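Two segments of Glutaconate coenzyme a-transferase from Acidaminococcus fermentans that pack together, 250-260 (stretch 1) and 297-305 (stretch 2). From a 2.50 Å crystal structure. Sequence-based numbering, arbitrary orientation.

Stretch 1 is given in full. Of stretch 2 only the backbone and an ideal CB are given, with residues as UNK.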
# COMPACT_ATOMS: atom_id res chain seq x y z
N TYR A 250 -17.17 -4.98 -0.86
CA TYR A 250 -16.03 -4.63 -0.05
C TYR A 250 -15.07 -3.59 -0.61
O TYR A 250 -14.55 -3.73 -1.71
CB TYR A 250 -15.27 -5.91 0.30
CG TYR A 250 -14.16 -5.71 1.32
CD1 TYR A 250 -12.90 -5.27 0.93
CD2 TYR A 250 -14.39 -5.92 2.68
CE1 TYR A 250 -11.92 -5.03 1.85
CE2 TYR A 250 -13.39 -5.68 3.62
CZ TYR A 250 -12.17 -5.23 3.19
OH TYR A 250 -11.17 -4.96 4.10
N GLY A 251 -14.84 -2.53 0.16
CA GLY A 251 -13.90 -1.50 -0.23
C GLY A 251 -14.41 -0.55 -1.28
O GLY A 251 -13.71 0.40 -1.65
N LEU A 252 -15.62 -0.79 -1.77
CA LEU A 252 -16.17 0.09 -2.78
C LEU A 252 -17.48 0.76 -2.36
O LEU A 252 -17.58 1.99 -2.41
CB LEU A 252 -16.33 -0.64 -4.10
CG LEU A 252 -15.00 -0.88 -4.82
CD1 LEU A 252 -15.24 -1.67 -6.08
CD2 LEU A 252 -14.33 0.42 -5.16
N TYR A 253 -18.46 -0.02 -1.94
CA TYR A 253 -19.73 0.57 -1.56
C TYR A 253 -20.53 -0.33 -0.66
O TYR A 253 -20.29 -1.52 -0.62
CB TYR A 253 -20.56 0.96 -2.80
CG TYR A 253 -20.68 -0.11 -3.87
CD1 TYR A 253 -21.66 -1.11 -3.77
CD2 TYR A 253 -19.82 -0.14 -4.95
CE1 TYR A 253 -21.76 -2.09 -4.73
CE2 TYR A 253 -19.92 -1.13 -5.91
CZ TYR A 253 -20.89 -2.09 -5.79
OH TYR A 253 -21.00 -3.06 -6.77
N ASP A 254 -21.48 0.27 0.03
CA ASP A 254 -22.33 -0.39 1.00
C ASP A 254 -23.70 -0.78 0.40
O ASP A 254 -24.06 -0.33 -0.71
CB ASP A 254 -22.50 0.61 2.14
CG ASP A 254 -22.77 -0.04 3.45
OD1 ASP A 254 -23.21 -1.21 3.46
OD2 ASP A 254 -22.53 0.62 4.50
N TYR A 255 -24.48 -1.63 1.09
CA TYR A 255 -25.77 -2.00 0.53
C TYR A 255 -26.69 -0.80 0.46
O TYR A 255 -26.58 0.13 1.24
CB TYR A 255 -26.45 -3.17 1.25
CG TYR A 255 -26.31 -3.28 2.76
CD1 TYR A 255 -26.39 -2.18 3.60
CD2 TYR A 255 -26.06 -4.52 3.34
CE1 TYR A 255 -26.22 -2.31 4.99
CE2 TYR A 255 -25.89 -4.67 4.71
CZ TYR A 255 -25.97 -3.56 5.53
OH TYR A 255 -25.77 -3.74 6.89
N ASP A 256 -27.60 -0.83 -0.49
CA ASP A 256 -28.57 0.22 -0.70
C ASP A 256 -29.82 -0.18 0.03
O ASP A 256 -30.72 -0.75 -0.56
CB ASP A 256 -28.84 0.35 -2.19
CG ASP A 256 -29.62 1.58 -2.53
OD1 ASP A 256 -30.63 1.82 -1.85
OD2 ASP A 256 -29.24 2.30 -3.47
N ASN A 257 -29.88 0.12 1.32
CA ASN A 257 -31.02 -0.23 2.17
C ASN A 257 -32.41 0.25 1.76
O ASN A 257 -33.40 -0.42 2.05
CB ASN A 257 -30.76 0.18 3.59
CG ASN A 257 -30.93 -0.97 4.52
OD1 ASN A 257 -31.88 -1.00 5.29
ND2 ASN A 257 -29.97 -1.90 4.52
N PRO A 258 -32.52 1.50 1.25
CA PRO A 258 -33.85 1.96 0.84
C PRO A 258 -34.34 1.01 -0.27
O PRO A 258 -35.43 0.41 -0.18
CB PRO A 258 -33.57 3.36 0.29
CG PRO A 258 -32.46 3.83 1.17
CD PRO A 258 -31.56 2.62 1.26
N PHE A 259 -33.49 0.81 -1.28
CA PHE A 259 -33.79 -0.08 -2.40
C PHE A 259 -34.19 -1.48 -1.92
O PHE A 259 -35.25 -1.98 -2.28
CB PHE A 259 -32.59 -0.16 -3.32
CG PHE A 259 -32.88 -0.78 -4.63
CD1 PHE A 259 -33.19 -2.14 -4.73
CD2 PHE A 259 -32.83 -0.02 -5.80
CE1 PHE A 259 -33.45 -2.73 -5.97
CE2 PHE A 259 -33.09 -0.60 -7.05
CZ PHE A 259 -33.40 -1.95 -7.13
N LEU A 260 -33.37 -2.10 -1.08
CA LEU A 260 -33.71 -3.43 -0.60
C LEU A 260 -35.03 -3.42 0.14
O LEU A 260 -35.65 -4.46 0.27
CB LEU A 260 -32.64 -3.99 0.34
CG LEU A 260 -31.23 -4.35 -0.12
CD1 LEU A 260 -30.47 -4.83 1.09
CD2 LEU A 260 -31.22 -5.40 -1.21
N UNK A 297 -25.61 11.18 -7.40
CA UNK A 297 -25.42 11.28 -5.95
C UNK A 297 -25.84 10.03 -5.16
O UNK A 297 -25.16 9.65 -4.21
CB UNK A 297 -26.21 12.48 -5.43
N UNK A 298 -26.86 9.33 -5.62
CA UNK A 298 -27.35 8.16 -4.93
C UNK A 298 -26.31 7.09 -4.82
O UNK A 298 -26.25 6.39 -3.81
CB UNK A 298 -28.59 7.61 -5.64
N UNK A 299 -25.52 6.92 -5.87
CA UNK A 299 -24.46 5.91 -5.90
C UNK A 299 -23.30 6.34 -5.04
O UNK A 299 -22.76 5.54 -4.25
CB UNK A 299 -23.99 5.65 -7.33
N UNK A 300 -22.95 7.62 -5.15
CA UNK A 300 -21.87 8.26 -4.39
C UNK A 300 -22.07 8.11 -2.89
O UNK A 300 -21.13 7.83 -2.15
CB UNK A 300 -21.77 9.74 -4.75
N UNK A 301 -23.31 8.25 -2.43
CA UNK A 301 -23.58 8.15 -1.00
C UNK A 301 -23.60 6.74 -0.46
O UNK A 301 -24.05 6.50 0.66
CB UNK A 301 -24.92 8.81 -0.69
N UNK A 302 -23.14 5.79 -1.26
CA UNK A 302 -23.10 4.40 -0.84
C UNK A 302 -21.66 4.00 -0.61
O UNK A 302 -21.38 2.94 -0.07
CB UNK A 302 -23.76 3.49 -1.87
N UNK A 303 -20.74 4.87 -1.01
CA UNK A 303 -19.33 4.59 -0.87
C UNK A 303 -18.83 4.29 0.53
O UNK A 303 -19.34 4.78 1.54
CB UNK A 303 -18.54 5.78 -1.42
N UNK A 304 -17.85 3.40 0.58
CA UNK A 304 -17.23 2.96 1.82
C UNK A 304 -16.29 4.06 2.37
O UNK A 304 -15.66 4.80 1.59
CB UNK A 304 -16.46 1.66 1.59
N UNK A 305 -16.25 4.19 3.69
CA UNK A 305 -15.38 5.17 4.36
C UNK A 305 -14.12 4.43 4.80
O UNK A 305 -14.20 3.49 5.62
CB UNK A 305 -16.08 5.83 5.55

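Position 297 lies in helical backbone (phi/psi -51/-33), and no atom of stretch 1 comes within 5.5 Å of its ideal CB. The geometry selects nothing beyond a residue a helix tolerates; the deposited one is Thr 297, which makes no contact here.

Position 298 is also helical (-60/-39), but its CA-to-CB bond points toward stretch 1. The ideal CB again has nothing within 5.5 Å, so a short side chain would fall short. Beyond CB, well to one side of the CA-to-CB line, stands the carboxylate of Asp 256, which a long side chain could turn to reach; its OD1 already accepts from Phe 259 N (3.1 Å, N-H...O 159°) as the cap of the helix starting at Asn 257. A carboxylate with room for more donors suits a long cationic or donor-bearing side chain: arginine, lysine or perhaps glutamine. The residue is Arg 298, extended with chi1 to chi3 all t. It meets the acid with two nitrogens: NH2 donates to Asp 256 OD1 at 2.8 Å (162°) and NE to Asp 256 OD2 at 3.1 Å (140°), a two-pronged salt bridge in which OD1 lies near the guanidinium plane. NH2 also sits 3.5 Å from Phe 259 CB, near the plane of the Phe 259 ring at its edge.

Position 299 points sideways from helical backbone, its ideal CB out of range, so the visible atoms hardly discriminate. It is Leu 299; its end comes nearer, but the closest approach, Leu 299 CD2 to Asp 256 OD2, is still 5.7 Å.

Positions 300 and 301 are out of reach, and stretch 1 cannot choose between polar and apolar there. Position 300 opens a type I turn running to 303; at 301 (-77/12) the chain leaves helical angles, which small polar residues often accommodate. They are Ile 300 and Asn 301.

Position 302 gives the clearest signal. CB points toward stretch 1, 4.0 Å from Asp 254 O and 4.2 Å from Tyr 253 CB, while its backbone O accepts from Asp 254 N (2.7 Å, 160°), fixing the CA close in. A medium-sized apolar side chain, leucine, isoleucine or methionine, could extend from CB along stretch 1. Leu 302 (m, t) does so: CD2 reaches 3.3 Å from Tyr 255 O, CD1 3.5 Å from Asp 256 OD2, and 107 Å² of the residue is covered.

Position 303 is bridged to Tyr 253, the two CA atoms 4.1 Å apart. Its CB lies 4.0 Å from Leu 252 O, yet the CA-to-CB bond points away overall, leaving most side chains acceptable, long polar ones included. Lys 303 carries its chain off in an m, t, t, t conformation, while its CA makes a CA-H...O contact with Leu 252 O (3.5 Å, 149°).

Position 304, extended at -74/143, points toward stretch 1, its ideal CB 4.2 Å from Gly 251 C. Its N donates weakly to Leu 252 O (3.3 Å, 160°). A compact residue, apolar such as valine or alanine, or the similarly shaped threonine, fits this backbone-lined surface. Val 304 places CG1 4.0 Å from Gly 251 CA.

Position 305 is out of reach and undetermined; it is Val 305.

Stretch 2 (297-305) TRLINLKVV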
# COMPACT_ATOMS: atom_id res chain seq x y z
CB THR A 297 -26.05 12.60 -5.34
OG1 THR A 297 -27.48 12.48 -5.25
CG2 THR A 297 -25.71 13.82 -6.18
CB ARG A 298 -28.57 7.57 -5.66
CG ARG A 298 -29.00 6.24 -5.08
CD ARG A 298 -30.43 5.83 -5.42
NE ARG A 298 -30.82 4.76 -4.50
CZ ARG A 298 -32.06 4.31 -4.36
NH1 ARG A 298 -33.05 4.84 -5.09
NH2 ARG A 298 -32.33 3.33 -3.50
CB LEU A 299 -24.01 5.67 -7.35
CG LEU A 299 -25.13 5.10 -8.24
CD1 LEU A 299 -24.60 4.97 -9.64
CD2 LEU A 299 -25.66 3.77 -7.69
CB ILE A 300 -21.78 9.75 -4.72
CG1 ILE A 300 -21.29 9.94 -6.15
CG2 ILE A 300 -20.88 10.45 -3.72
CD1 ILE A 300 -21.02 11.38 -6.55
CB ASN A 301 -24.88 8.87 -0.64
CG ASN A 301 -24.91 10.29 -1.17
OD1 ASN A 301 -25.97 10.90 -1.27
ND2 ASN A 301 -23.75 10.83 -1.52
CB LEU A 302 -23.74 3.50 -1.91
CG LEU A 302 -25.27 3.35 -1.93
CD1 LEU A 302 -25.72 2.54 -3.13
CD2 LEU A 302 -25.75 2.67 -0.67
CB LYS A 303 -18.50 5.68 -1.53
CG LYS A 303 -18.69 5.69 -3.05
CD LYS A 303 -17.85 6.74 -3.77
CE LYS A 303 -18.27 6.82 -5.23
NZ LYS A 303 -17.70 8.00 -5.94
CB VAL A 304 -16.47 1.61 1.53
CG1 VAL A 304 -15.06 1.59 2.10
CG2 VAL A 304 -17.29 0.45 2.02
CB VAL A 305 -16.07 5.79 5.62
CG1 VAL A 305 -15.10 6.70 6.39
CG2 VAL A 305 -17.35 6.56 5.21
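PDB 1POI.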